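PDB 3WNV: glyoxylate reductase from Paecilomyces sp. J18, which probably catalyses the NAD(P)H-dependent reduction of glyoxylate to glycolate, as a member of the D-isomer-specific 2-hydroxyacid dehydrogenase family. Local coordinates for residues G158-G163 / R222-E227; K228-M233 / K251-A256; I239-T242 / A246-D249; V265-Y270 / P278-N283. All coordinates share one frame; numbering follows the deposited sequence.

Contact 1 (G158-G163 / R222-E227); sequences GILGMG and RHIIGE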
loop_
_atom_site.group_PDB
_atom_site.type_symbol
_atom_site.label_atom_id
_atom_site.label_comp_id
_atom_site.label_asym_id
_atom_site.label_seq_id
_atom_site.Cartn_x
_atom_site.Cartn_y
_atom_site.Cartn_z
ATOM N N GLY A 158 2.221 7.646 16.883
ATOM C CA GLY A 158 1.633 6.323 17.096
ATOM C C GLY A 158 1.473 5.593 15.769
ATOM O O GLY A 158 1.035 6.164 14.759
ATOM N N ILE A 159 1.881 4.333 15.749
ATOM C CA ILE A 159 1.879 3.534 14.516
ATOM C C ILE A 159 1.002 2.291 14.764
ATOM O O ILE A 159 1.304 1.434 15.604
ATOM C CB ILE A 159 3.321 3.122 14.086
ATOM C CG1 ILE A 159 4.187 4.354 13.790
ATOM C CG2 ILE A 159 3.310 2.145 12.873
ATOM C CD1 ILE A 159 5.658 4.022 13.491
ATOM N N LEU A 160 -0.106 2.209 14.049
ATOM C CA LEU A 160 -0.891 0.964 14.088
ATOM C C LEU A 160 -0.421 0.046 12.960
ATOM O O LEU A 160 -0.736 0.291 11.821
ATOM C CB LEU A 160 -2.374 1.295 13.910
ATOM C CG LEU A 160 -3.343 0.103 13.875
ATOM C CD1 LEU A 160 -3.307 -0.602 15.218
ATOM C CD2 LEU A 160 -4.719 0.639 13.552
ATOM N N GLY A 161 0.311 -1.023 13.297
ATOM C CA GLY A 161 0.865 -1.921 12.306
ATOM C C GLY A 161 2.295 -1.511 12.065
ATOM O O GLY A 161 2.618 -0.841 11.100
ATOM N N MET A 162 3.145 -1.893 13.007
ATOM C CA MET A 162 4.561 -1.645 12.937
ATOM C C MET A 162 5.162 -2.829 12.181
ATOM O O MET A 162 5.132 -3.980 12.634
ATOM C CB MET A 162 5.118 -1.543 14.364
ATOM C CG MET A 162 6.617 -1.612 14.475
ATOM S SD MET A 162 7.326 -0.100 13.809
ATOM C CE MET A 162 6.970 1.032 15.140
ATOM N N GLY A 163 5.646 -2.541 10.985
ATOM C CA GLY A 163 6.224 -3.537 10.110
ATOM C C GLY A 163 7.383 -2.850 9.439
ATOM O O GLY A 163 7.950 -1.920 10.016
ATOM N N ARG A 222 -11.114 -3.223 7.334
ATOM C CA ARG A 222 -11.919 -2.159 6.684
ATOM C C ARG A 222 -12.587 -1.343 7.789
ATOM O O ARG A 222 -13.217 -1.927 8.673
ATOM C CB ARG A 222 -13.025 -2.750 5.789
ATOM C CG ARG A 222 -13.886 -1.676 5.104
ATOM C CD ARG A 222 -14.939 -2.288 4.212
ATOM N NE ARG A 222 -15.773 -1.272 3.568
ATOM C CZ ARG A 222 -16.857 -0.717 4.117
ATOM N NH1 ARG A 222 -17.264 -1.066 5.342
ATOM N NH2 ARG A 222 -17.539 0.200 3.442
ATOM N N HIS A 223 -12.433 -0.015 7.758
ATOM C CA HIS A 223 -12.967 0.881 8.799
ATOM C C HIS A 223 -12.515 0.558 10.221
ATOM O O HIS A 223 -13.240 0.851 11.197
ATOM C CB HIS A 223 -14.500 0.859 8.768
ATOM C CG HIS A 223 -15.097 1.474 7.545
ATOM N ND1 HIS A 223 -16.429 1.809 7.458
ATOM C CD2 HIS A 223 -14.534 1.855 6.368
ATOM C CE1 HIS A 223 -16.674 2.335 6.269
ATOM N NE2 HIS A 223 -15.538 2.375 5.594
ATOM N N ILE A 224 -11.345 -0.044 10.371
ATOM C CA ILE A 224 -10.808 -0.224 11.713
ATOM C C ILE A 224 -10.718 1.111 12.495
ATOM O O ILE A 224 -10.846 1.125 13.719
ATOM C CB ILE A 224 -9.454 -0.944 11.688
ATOM C CG1 ILE A 224 -9.081 -1.454 13.080
ATOM C CG2 ILE A 224 -8.381 -0.067 11.036
ATOM C CD1 ILE A 224 -7.853 -2.382 13.073
ATOM N N ILE A 225 -10.505 2.230 11.792
ATOM C CA ILE A 225 -10.675 3.560 12.397
ATOM C C ILE A 225 -12.025 4.133 11.943
ATOM O O ILE A 225 -12.168 4.595 10.830
ATOM C CB ILE A 225 -9.495 4.500 11.994
ATOM C CG1 ILE A 225 -8.159 3.809 12.310
ATOM C CG2 ILE A 225 -9.599 5.896 12.659
ATOM C CD1 ILE A 225 -7.924 3.653 13.773
ATOM N N GLY A 226 -13.039 4.030 12.791
ATOM C CA GLY A 226 -14.312 4.637 12.487
ATOM C C GLY A 226 -14.677 5.633 13.581
ATOM O O GLY A 226 -13.799 6.085 14.306
ATOM N N GLU A 227 -15.961 5.969 13.689
ATOM C CA GLU A 227 -16.408 7.034 14.602
ATOM C C GLU A 227 -15.929 6.808 16.009
ATOM O O GLU A 227 -15.464 7.747 16.676
ATOM C CB GLU A 227 -17.926 7.045 14.674
ATOM C CG GLU A 227 -18.633 7.730 13.555
ATOM C CD GLU A 227 -20.041 8.105 13.977
ATOM O OE1 GLU A 227 -20.336 7.973 15.186
ATOM O OE2 GLU A 227 -20.835 8.529 13.114
#
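Leu160 meets Ile224 and Ile225 where the first strand of a Rossmann-type nucleotide-binding domain runs out, a clear example of how the end of an inner strand and a loop are joined by very few atoms. Segment 158-163 runs from the end of the strand into the turn before helix 164-175. Gly158 and Ile159 are still in the strand, and their backbones pair with the neighbouring strands, Gly158 with 210-213 and Ile159 with 179-183. At Leu160 the side chain turns toward loop 222-227. Its CG stands anti to the backbone N (chi1 178°), which carries CD2 toward the loop; Leu160 and Ile225 both also touch Phe211. Beyond the strand, Gly161 takes up a positive phi of 97°, a backbone shape readily open to glycine, and its O is bonded to Asn214 ND2. Met162 follows, its N held by Asn184 OD1, and Gly163 stands at the N-cap of the next helix. The spacing of Gly161, Gly163 and Gly166 is consistent with the GxGxxG loop that receives the dinucleotide in such folds. Across the contact, Ile224 extends its chain while Ile225 bends its own, so that their terminal methyls reach the leucine from separate points. Leu160 CD2 lies 4.4 Å from Ile224 CD1 and likewise 4.4 Å from Ile225 CD1; Ile224 CD1 and Ile225 CD1 themselves stand 6.1 Å apart.

Contact 2 (K228-M233 / K251-A256); sequences KELAKM and KALVRA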
loop_
_atom_site.group_PDB
_atom_site.type_symbol
_atom_site.label_atom_id
_atom_site.label_comp_id
_atom_site.label_asym_id
_atom_site.label_seq_id
_atom_site.Cartn_x
_atom_site.Cartn_y
_atom_site.Cartn_z
ATOM N N LYS A 228 -16.094 5.569 16.469
ATOM C CA LYS A 228 -15.751 5.179 17.846
ATOM C C LYS A 228 -14.273 5.454 18.117
ATOM O O LYS A 228 -13.913 6.003 19.167
ATOM C CB LYS A 228 -16.026 3.680 18.093
ATOM C CG LYS A 228 -17.081 3.357 19.161
ATOM C CD LYS A 228 -16.789 2.004 19.858
ATOM C CE LYS A 228 -15.860 2.169 21.084
ATOM N NZ LYS A 228 -16.301 3.251 22.066
ATOM N N GLU A 229 -13.412 5.059 17.176
ATOM C CA GLU A 229 -11.977 5.219 17.348
ATOM C C GLU A 229 -11.520 6.665 17.268
ATOM O O GLU A 229 -10.628 7.088 18.001
ATOM C CB GLU A 229 -11.229 4.388 16.296
ATOM C CG GLU A 229 -11.357 2.865 16.512
ATOM C CD GLU A 229 -12.742 2.327 16.209
ATOM O OE1 GLU A 229 -13.469 2.916 15.352
ATOM O OE2 GLU A 229 -13.118 1.319 16.841
ATOM N N LEU A 230 -12.128 7.441 16.380
ATOM C CA LEU A 230 -11.793 8.847 16.268
ATOM C C LEU A 230 -12.132 9.542 17.582
ATOM O O LEU A 230 -11.417 10.463 18.012
ATOM C CB LEU A 230 -12.580 9.487 15.120
ATOM C CG LEU A 230 -12.124 8.972 13.749
ATOM C CD1 LEU A 230 -13.123 9.336 12.674
ATOM C CD2 LEU A 230 -10.713 9.505 13.378
ATOM N N ALA A 231 -13.217 9.100 18.207
ATOM C CA ALA A 231 -13.696 9.773 19.401
ATOM C C ALA A 231 -12.754 9.495 20.567
ATOM O O ALA A 231 -12.670 10.302 21.501
ATOM C CB ALA A 231 -15.128 9.342 19.726
ATOM N N LYS A 232 -12.038 8.368 20.502
ATOM C CA LYS A 232 -11.020 8.050 21.501
ATOM C C LYS A 232 -9.709 8.813 21.336
ATOM O O LYS A 232 -8.909 8.833 22.269
ATOM C CB LYS A 232 -10.715 6.557 21.503
ATOM C CG LYS A 232 -11.800 5.704 22.128
ATOM C CD LYS A 232 -11.544 4.223 21.834
ATOM C CE LYS A 232 -12.631 3.369 22.449
ATOM N NZ LYS A 232 -12.453 1.920 22.138
ATOM N N MET A 233 -9.462 9.406 20.170
ATOM C CA MET A 233 -8.169 10.067 19.949
ATOM C C MET A 233 -8.100 11.389 20.746
ATOM O O MET A 233 -9.123 11.832 21.296
ATOM C CB MET A 233 -7.899 10.286 18.464
ATOM C CG MET A 233 -7.734 8.985 17.694
ATOM S SD MET A 233 -7.593 9.335 15.947
ATOM C CE MET A 233 -7.541 7.665 15.225
ATOM N N LYS A 251 -15.963 8.868 5.673
ATOM C CA LYS A 251 -17.058 9.798 5.978
ATOM C C LYS A 251 -16.994 10.201 7.444
ATOM O O LYS A 251 -17.222 11.353 7.786
ATOM C CB LYS A 251 -18.424 9.209 5.636
ATOM C CG LYS A 251 -18.761 9.248 4.158
ATOM C CD LYS A 251 -20.068 8.552 3.930
ATOM C CE LYS A 251 -20.328 8.383 2.445
ATOM N NZ LYS A 251 -21.494 7.493 2.190
ATOM N N ALA A 252 -16.633 9.263 8.312
ATOM C CA ALA A 252 -16.452 9.589 9.728
ATOM C C ALA A 252 -15.244 10.490 9.983
ATOM O O ALA A 252 -15.257 11.362 10.869
ATOM C CB ALA A 252 -16.327 8.307 10.559
ATOM N N LEU A 253 -14.193 10.276 9.215
ATOM C CA LEU A 253 -13.004 11.109 9.287
ATOM C C LEU A 253 -13.381 12.548 8.913
ATOM O O LEU A 253 -12.964 13.514 9.589
ATOM C CB LEU A 253 -11.934 10.539 8.343
ATOM C CG LEU A 253 -10.719 11.469 8.188
ATOM C CD1 LEU A 253 -9.929 11.480 9.445
ATOM C CD2 LEU A 253 -9.867 10.977 6.994
ATOM N N VAL A 254 -14.190 12.703 7.862
ATOM C CA VAL A 254 -14.633 14.054 7.464
ATOM C C VAL A 254 -15.426 14.738 8.592
ATOM O O VAL A 254 -15.174 15.907 8.936
ATOM C CB VAL A 254 -15.441 14.028 6.149
ATOM C CG1 VAL A 254 -16.180 15.392 5.942
ATOM C CG2 VAL A 254 -14.501 13.737 4.949
ATOM N N ARG A 255 -16.378 14.025 9.197
ATOM C CA ARG A 255 -17.100 14.618 10.322
ATOM C C ARG A 255 -16.192 15.024 11.494
ATOM O O ARG A 255 -16.463 15.999 12.192
ATOM C CB ARG A 255 -18.198 13.664 10.824
ATOM C CG ARG A 255 -19.195 13.275 9.738
ATOM C CD ARG A 255 -20.430 12.593 10.322
ATOM N NE ARG A 255 -20.135 11.261 10.858
ATOM C CZ ARG A 255 -20.143 10.129 10.143
ATOM N NH1 ARG A 255 -20.411 10.148 8.844
ATOM N NH2 ARG A 255 -19.884 8.965 10.729
ATOM N N ALA A 256 -15.133 14.252 11.724
ATOM C CA ALA A 256 -14.208 14.511 12.805
ATOM C C ALA A 256 -13.290 15.699 12.511
ATOM O O ALA A 256 -12.871 16.439 13.409
ATOM C CB ALA A 256 -13.396 13.207 13.127
#
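Leu230 points toward the neighbouring helix and meets Ala252, Leu253 and Ala256, a single branched side chain set against a surface made of small residues and bare backbone. Its CG is anti to the carbonyl carbon and beside the backbone N (chi1 -69°), and the CD1 branch does most of the touching. That methyl fits between two alanine methyls one helical turn apart, 4.0 Å from Ala252 CB to Leu230 CD1 and 3.9 Å from Ala256 CB to the same atom. Between them it comes down on the peptide group itself, with Leu230 CD1 3.5 Å from Ala252 O. This oxygen already accepts the helical bond from Ala256 N, so the methyl covers a polar atom whose need is met. The other branch, CD2, only brushes Leu253 CD1 at 4.5 Å. In the Rossmann-type domain these two helices flank strand 237-241 in the chain and lie over the sheet, where Leu230 and Leu253 both rest on Ile239. The axes of the two short helical segments, running broadly the same way, make an angle of 31° and approach to 10.1 Å. Leu253 is set aslant to the partner helix, its CD1 meeting both Ile239 and Val265 while CD2 faces Leu267. On the outer side polar groups take over: Arg255 lays its guanidinium over Ala252 CA, and Arg255 NH2 forms a salt bridge with Glu227 OE2.

Contact 3 (I239-T242 / A246-D249); sequences IVNT and ALID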
loop_
_atom_site.group_PDB
_atom_site.type_symbol
_atom_site.label_atom_id
_atom_site.label_comp_id
_atom_site.label_asym_id
_atom_site.label_seq_id
_atom_site.Cartn_x
_atom_site.Cartn_y
_atom_site.Cartn_z
ATOM N N ILE A 239 -3.843 12.769 11.658
ATOM C CA ILE A 239 -3.846 11.375 11.157
ATOM C C ILE A 239 -3.127 11.265 9.826
ATOM O O ILE A 239 -3.413 12.024 8.921
ATOM C CB ILE A 239 -5.298 10.809 11.053
ATOM C CG1 ILE A 239 -5.959 10.721 12.426
ATOM C CG2 ILE A 239 -5.316 9.444 10.347
ATOM C CD1 ILE A 239 -7.450 10.534 12.379
ATOM N N VAL A 240 -2.209 10.302 9.709
ATOM C CA VAL A 240 -1.515 10.024 8.434
ATOM C C VAL A 240 -1.823 8.628 7.957
ATOM O O VAL A 240 -1.806 7.690 8.763
ATOM C CB VAL A 240 -0.007 10.191 8.616
ATOM C CG1 VAL A 240 0.781 9.705 7.382
ATOM C CG2 VAL A 240 0.356 11.652 8.953
ATOM N N ASN A 241 -2.097 8.489 6.660
ATOM C CA ASN A 241 -2.334 7.197 6.053
ATOM C C ASN A 241 -1.681 7.087 4.720
ATOM O O ASN A 241 -2.035 7.774 3.822
ATOM C CB ASN A 241 -3.841 6.986 5.881
ATOM C CG ASN A 241 -4.218 5.552 5.649
ATOM O OD1 ASN A 241 -3.386 4.696 5.715
ATOM N ND2 ASN A 241 -5.481 5.310 5.434
ATOM N N THR A 242 -0.730 6.198 4.610
ATOM C CA THR A 242 -0.136 5.860 3.357
ATOM C C THR A 242 -0.419 4.407 2.938
ATOM O O THR A 242 0.133 3.938 2.013
ATOM C CB THR A 242 1.360 6.102 3.349
ATOM O OG1 THR A 242 1.914 5.329 4.374
ATOM C CG2 THR A 242 1.681 7.538 3.611
ATOM N N ALA A 246 -9.310 2.521 2.819
ATOM C CA ALA A 246 -10.518 1.925 3.367
ATOM C C ALA A 246 -10.327 1.410 4.783
ATOM O O ALA A 246 -11.292 0.937 5.419
ATOM C CB ALA A 246 -11.082 0.796 2.446
ATOM N N LEU A 247 -9.122 1.558 5.319
ATOM C CA LEU A 247 -8.868 1.277 6.732
ATOM C C LEU A 247 -9.556 2.305 7.608
ATOM O O LEU A 247 -9.777 2.079 8.806
ATOM C CB LEU A 247 -7.365 1.312 7.042
ATOM C CG LEU A 247 -6.484 0.259 6.352
ATOM C CD1 LEU A 247 -5.024 0.673 6.625
ATOM C CD2 LEU A 247 -6.763 -1.165 6.870
ATOM N N ILE A 248 -9.891 3.450 7.014
ATOM C CA ILE A 248 -10.564 4.500 7.748
ATOM C C ILE A 248 -11.939 4.691 7.122
ATOM O O ILE A 248 -12.073 4.617 5.905
ATOM C CB ILE A 248 -9.815 5.842 7.650
ATOM C CG1 ILE A 248 -8.384 5.654 8.112
ATOM C CG2 ILE A 248 -10.597 6.926 8.460
ATOM C CD1 ILE A 248 -7.468 6.862 7.902
ATOM N N ASP A 249 -12.950 4.869 7.979
ATOM C CA ASP A 249 -14.293 5.268 7.581
ATOM C C ASP A 249 -14.180 6.740 7.158
ATOM O O ASP A 249 -14.193 7.646 8.002
ATOM C CB ASP A 249 -15.250 5.102 8.783
ATOM C CG ASP A 249 -16.676 5.502 8.455
ATOM O OD1 ASP A 249 -16.874 6.184 7.439
ATOM O OD2 ASP A 249 -17.617 5.139 9.208
#
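The tight side of this contact is Asn241 against Ile248, where a buried carboxamide and an aliphatic chain come together from opposite directions. Asn241 ND2 lies 3.5 Å from Ile248 CD1, and the same methyl also approaches Asn241 CB at 4.2 Å; the methyl lies beyond the nitrogen and well out of the amide plane. With CG anti to the backbone N (chi1 -163°), the amide leaves the strand end in the direction of segment 246-249. Two residues earlier in the strand, Ile239 and Ile248 slide past each other, touching through Ile239 CG2 and Ile248 CD1 at 4.2 Å. Fit is looser at the other end: Leu247 CD1 stays 4.4 Å from Asn241 OD1. Ala246 points away and, like Asp249, is partly exposed; Asp249 OD1 caps Ala252 N at the start of helix 250-259. The contact thus spans the strand-to-helix connection of a beta-alpha-beta crossover in the Rossmann-type domain. Asn241 OD1 accepts from Ala243 N, and Asn241 ND2 donates to Arg244 O. Because the intervening loop thus bonds both ends of the amide, Ile248 can pack hydrocarbon against a buried polar group without taking its hydrogen-bonding partners away.

Contact 4 (V265-Y270 / P278-N283); sequences VGLDVY and PGLLNN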
loop_
_atom_site.group_PDB
_atom_site.type_symbol
_atom_site.label_atom_id
_atom_site.label_comp_id
_atom_site.label_asym_id
_atom_site.label_seq_id
_atom_site.Cartn_x
_atom_site.Cartn_y
_atom_site.Cartn_z
ATOM N N VAL A 265 -5.079 16.069 8.428
ATOM C CA VAL A 265 -4.690 14.741 7.981
ATOM C C VAL A 265 -3.641 14.868 6.894
ATOM O O VAL A 265 -3.577 15.865 6.189
ATOM C CB VAL A 265 -5.834 13.881 7.441
ATOM C CG1 VAL A 265 -6.877 13.563 8.549
ATOM C CG2 VAL A 265 -6.519 14.590 6.231
ATOM N N GLY A 266 -2.830 13.827 6.785
ATOM C CA GLY A 266 -1.807 13.723 5.752
ATOM C C GLY A 266 -2.062 12.398 5.047
ATOM O O GLY A 266 -1.639 11.347 5.538
ATOM N N LEU A 267 -2.728 12.444 3.898
ATOM C CA LEU A 267 -3.175 11.205 3.236
ATOM C C LEU A 267 -2.553 10.998 1.874
ATOM O O LEU A 267 -2.418 11.950 1.123
ATOM C CB LEU A 267 -4.702 11.239 3.050
ATOM C CG LEU A 267 -5.479 11.481 4.361
ATOM C CD1 LEU A 267 -6.966 11.515 4.038
ATOM C CD2 LEU A 267 -5.189 10.405 5.429
ATOM N N ASP A 268 -2.293 9.729 1.526
ATOM C CA ASP A 268 -1.819 9.361 0.206
ATOM C C ASP A 268 -2.824 8.390 -0.349
ATOM O O ASP A 268 -2.779 8.045 -1.514
ATOM C CB ASP A 268 -0.469 8.676 0.329
ATOM C CG ASP A 268 0.275 8.574 -1.010
ATOM O OD1 ASP A 268 0.250 9.561 -1.797
ATOM O OD2 ASP A 268 0.885 7.506 -1.243
ATOM N N VAL A 269 -3.774 7.986 0.473
ATOM C CA VAL A 269 -4.737 6.944 0.051
ATOM C C VAL A 269 -6.149 7.234 0.529
ATOM O O VAL A 269 -6.335 7.953 1.513
ATOM C CB VAL A 269 -4.300 5.530 0.549
ATOM C CG1 VAL A 269 -3.007 5.125 -0.116
ATOM C CG2 VAL A 269 -4.177 5.499 2.091
ATOM N N TYR A 270 -7.146 6.664 -0.154
ATOM C CA TYR A 270 -8.548 7.029 0.057
ATOM C C TYR A 270 -9.467 5.834 -0.097
ATOM O O TYR A 270 -9.183 4.898 -0.867
ATOM C CB TYR A 270 -8.997 8.143 -0.925
ATOM C CG TYR A 270 -7.998 9.267 -0.886
ATOM C CD1 TYR A 270 -8.078 10.253 0.092
ATOM C CD2 TYR A 270 -6.922 9.266 -1.760
ATOM C CE1 TYR A 270 -7.129 11.268 0.160
ATOM C CE2 TYR A 270 -5.966 10.257 -1.694
ATOM C CZ TYR A 270 -6.068 11.238 -0.724
ATOM O OH TYR A 270 -5.097 12.214 -0.683
ATOM N N PRO A 278 -15.747 14.584 -0.721
ATOM C CA PRO A 278 -15.683 16.021 -1.010
ATOM C C PRO A 278 -15.233 16.872 0.178
ATOM O O PRO A 278 -14.354 17.720 0.009
ATOM C CB PRO A 278 -17.132 16.369 -1.370
ATOM C CG PRO A 278 -17.718 15.124 -1.851
ATOM C CD PRO A 278 -17.072 14.025 -1.014
ATOM N N GLY A 279 -15.801 16.641 1.363
ATOM C CA GLY A 279 -15.421 17.408 2.537
ATOM C C GLY A 279 -13.955 17.243 2.877
ATOM O O GLY A 279 -13.358 18.081 3.565
ATOM N N LEU A 280 -13.356 16.165 2.388
ATOM C CA LEU A 280 -11.923 15.964 2.583
ATOM C C LEU A 280 -11.129 16.749 1.510
ATOM O O LEU A 280 -10.247 17.560 1.819
ATOM C CB LEU A 280 -11.649 14.466 2.517
ATOM C CG LEU A 280 -10.297 13.943 2.917
ATOM C CD1 LEU A 280 -9.943 14.507 4.281
ATOM C CD2 LEU A 280 -10.336 12.410 2.977
ATOM N N LEU A 281 -11.489 16.538 0.252
ATOM C CA LEU A 281 -10.800 17.173 -0.860
ATOM C C LEU A 281 -10.866 18.676 -0.734
ATOM O O LEU A 281 -9.907 19.368 -1.087
ATOM C CB LEU A 281 -11.430 16.727 -2.191
ATOM C CG LEU A 281 -10.616 16.929 -3.463
ATOM C CD1 LEU A 281 -9.245 16.319 -3.274
ATOM C CD2 LEU A 281 -11.341 16.272 -4.641
ATOM N N ASN A 282 -11.963 19.185 -0.163
ATOM C CA ASN A 282 -12.216 20.633 -0.180
ATOM C C ASN A 282 -11.664 21.327 1.034
ATOM O O ASN A 282 -11.825 22.526 1.174
ATOM C CB ASN A 282 -13.712 20.957 -0.288
ATOM C CG ASN A 282 -14.344 20.412 -1.558
ATOM O OD1 ASN A 282 -13.654 20.081 -2.528
ATOM N ND2 ASN A 282 -15.680 20.303 -1.551
ATOM N N ASN A 283 -11.010 20.572 1.909
ATOM C CA ASN A 283 -10.479 21.116 3.170
ATOM C C ASN A 283 -9.006 21.562 3.020
ATOM O O ASN A 283 -8.100 20.726 2.900
ATOM C CB ASN A 283 -10.591 20.027 4.255
ATOM C CG ASN A 283 -10.217 20.520 5.622
ATOM O OD1 ASN A 283 -9.568 21.549 5.768
ATOM N ND2 ASN A 283 -10.610 19.771 6.638
#
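A backbone hydrogen bond of 2.8 Å from Asn282 N to Pro278 O closes the short helical turn from which Leu280 reaches Val265, Leu267 and Tyr270. The turn belongs to a beta-alpha-beta unit at the far end of the Rossmann-type sheet, with strand 262-267 before it and strand 287-288 after it. Leu280 CG stands anti to the backbone N (chi1 -170°), and this sends the two methyls toward the strand, where CD1 meets one partner and CD2 two. CD1 goes to the valine, with Leu280 CD1 3.9 Å from Val265 CG2. CD2 takes the closer approach, 3.6 Å between Leu280 CD2 and Leu267 CD1. Both aliphatic partners meet the leucine at a slant. Past the strand end, the aromatic ring of Tyr270 offers its edge, not a face, to the same CD2 methyl. The hydroxyl of that ring is anchored by a hydrogen bond to Leu289 O, which ties the tyrosine to the chain just beyond the last strand of the unit. Glu250 and Leu257 of helix 250-259 also touch Leu280, so the leucine is packed from helix and strand alike. At the ring edge, Tyr270 CD1 stands 4.3 Å from Leu280 CD2.

Overall arrangement
All four contacts are buried and all lie in the one Rossmann-type domain, three of them on its parallel sheet. Contacts 3 and 4 sit on neighbouring strands, joined by the pair Ile239 O and Gly266 N, 2.9 Å apart. The centre of contact 2 lies about 22 Å from the centre of the chain, the farthest of the four, yet its leucines come down on Ile239 of contact 3 and its Leu253 also on Val265 of contact 4. Contact 1 reaches contact 3 through Ile225 O and Asp249 N, 3.0 Å apart, whereas contacts 1 and 4 do not touch. Chemistry follows position: contact 1 is purely aliphatic, contact 2 adds a backbone carbonyl and contact 4 a ring edge, while contact 3 sets an isoleucine against an amide.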